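Local coordinates for SAHS4 (Ramazzottius varieornatus, PDB 5Z4G), which probably acts as a secreted, heat-soluble molecular shield under water-deficient conditions, and binds zinc ions, at residues 32-35 / 36-40. Residues are numbered along the deposited sequence; the frame is centred on the assembly and turned at random.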
loop_
_atom_site.group_PDB
_atom_site.type_symbol
_atom_site.label_atom_id
_atom_site.label_comp_id
_atom_site.label_asym_id
_atom_site.label_seq_id
_atom_site.Cartn_x
_atom_site.Cartn_y
_atom_site.Cartn_z
ATOM N N ASP A 32 12.448 -8.827 5.046
ATOM C CA ASP A 32 12.234 -10.278 5.143
ATOM C C ASP A 32 11.151 -10.621 6.163
ATOM O O ASP A 32 11.073 -10.002 7.218
ATOM C CB ASP A 32 13.540 -10.990 5.498
ATOM C CG ASP A 32 14.469 -11.180 4.293
ATOM O OD1 ASP A 32 14.159 -10.715 3.176
ATOM O OD2 ASP A 32 15.528 -11.810 4.468
ATOM N N GLY A 33 10.313 -11.594 5.823
ATOM C CA GLY A 33 9.291 -12.078 6.739
ATOM C C GLY A 33 7.907 -11.549 6.442
ATOM O O GLY A 33 7.695 -10.836 5.453
ATOM N N THR A 34 6.971 -11.919 7.306
ATOM C CA THR A 34 5.563 -11.570 7.169
ATOM C C THR A 34 5.227 -10.349 8.025
ATOM O O THR A 34 5.929 -10.075 8.995
ATOM C CB THR A 34 4.652 -12.748 7.581
ATOM O OG1 THR A 34 5.059 -13.248 8.861
ATOM C CG2 THR A 34 4.729 -13.861 6.547
ATOM N N PRO A 35 4.158 -9.604 7.665
ATOM C CA PRO A 35 3.763 -8.450 8.477
ATOM C C PRO A 35 3.492 -8.824 9.933
ATOM O O PRO A 35 3.104 -9.964 10.217
ATOM C CB PRO A 35 2.466 -7.997 7.809
ATOM C CG PRO A 35 2.666 -8.368 6.382
ATOM C CD PRO A 35 3.317 -9.718 6.458
ATOM N N GLU A 36 3.742 -7.885 10.843
ATOM C CA GLU A 36 3.325 -8.020 12.238
ATOM C C GLU A 36 1.821 -8.270 12.292
ATOM O O GLU A 36 1.050 -7.598 11.593
ATOM C CB GLU A 36 3.680 -6.768 13.036
ATOM C CG GLU A 36 4.785 -6.963 14.066
ATOM C CD GLU A 36 4.796 -5.880 15.137
ATOM O OE1 GLU A 36 5.899 -5.419 15.500
ATOM O OE2 GLU A 36 3.711 -5.483 15.619
ATOM N N ASN A 37 1.425 -9.262 13.095
ATOM C CA ASN A 37 0.024 -9.668 13.264
ATOM C C ASN A 37 -0.632 -10.250 11.986
ATOM O O ASN A 37 -1.861 -10.280 11.864
ATOM C CB ASN A 37 -0.802 -8.504 13.850
ATOM C CG ASN A 37 -1.978 -8.975 14.680
ATOM O OD1 ASN A 37 -1.910 -10.004 15.353
ATOM N ND2 ASN A 37 -3.061 -8.207 14.654
ATOM N N TRP A 38 0.193 -10.727 11.052
ATOM C CA TRP A 38 -0.282 -11.279 9.779
ATOM C C TRP A 38 -1.305 -12.402 9.911
ATOM O O TRP A 38 -2.314 -12.389 9.200
ATOM C CB TRP A 38 0.893 -11.739 8.910
ATOM C CG TRP A 38 0.525 -12.172 7.511
ATOM C CD1 TRP A 38 0.734 -13.403 6.960
ATOM C CD2 TRP A 38 -0.098 -11.374 6.488
ATOM N NE1 TRP A 38 0.289 -13.424 5.658
ATOM C CE2 TRP A 38 -0.222 -12.193 5.339
ATOM C CE3 TRP A 38 -0.559 -10.045 6.427
ATOM C CZ2 TRP A 38 -0.799 -11.733 4.142
ATOM C CZ3 TRP A 38 -1.136 -9.584 5.233
ATOM C CH2 TRP A 38 -1.244 -10.430 4.106
ATOM N N GLU A 39 -1.045 -13.358 10.813
ATOM C CA GLU A 39 -1.942 -14.501 11.013
ATOM C C GLU A 39 -3.353 -14.037 11.373
ATOM O O GLU A 39 -4.320 -14.467 10.742
ATOM C CB GLU A 39 -1.408 -15.488 12.063
ATOM C CG GLU A 39 -2.053 -16.870 11.967
ATOM C CD GLU A 39 -1.864 -17.740 13.203
ATOM O OE1 GLU A 39 -1.583 -18.941 13.030
ATOM O OE2 GLU A 39 -2.009 -17.245 14.341
ATOM N N ALA A 40 -3.448 -13.143 12.357
ATOM C CA ALA A 40 -4.729 -12.575 12.793
ATOM C C ALA A 40 -5.427 -11.764 11.692
ATOM O O ALA A 40 -6.651 -11.851 11.551
ATOM C CB ALA A 40 -4.545 -11.729 14.050
#
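One face of the W38 indole carries CD of P35, which stands 3.6 Å above the indole plane, displaced from the ring centre, and the proline ring runs alongside the indole in the same direction. The packing sits on a type II beta turn, P35 to W38, that leads from the loop after strand 26-30 into helix 38-44 of a fatty-acid-binding-protein-like beta barrel. Between the two side chains the nearest atoms are CG of P35 and CE3 of W38, 3.6 Å apart, at the six-membered part of the indole. At the five-membered part T34 runs crosswise to the tryptophan, its CB 4.0 Å from CD1 of W38. The first torsion of W38 accounts for much of this: with CG anti to N (chi1 -173°), the indole lies beside T34 and P35. Evidence for the turn itself is the positive phi at N37 and the bond from N of W38 to O of P35. N37 occupies the N-cap position without a side-chain cap; its ND2 instead bonds to O of T151 in strand 150-159. Beyond the turn, W38 also meets the Y55 ring, the two planes steeply inclined, and both P35 and W38 touch F145. Were W38 an alanine, the P35 ring would probably lose its flat partner and Y55 its ring contact. The turn bond measures 3.1 Å from N of W38 to O of P35 and is bent to 139° at the hydrogen, the donor sitting 52° out of the carbonyl plane.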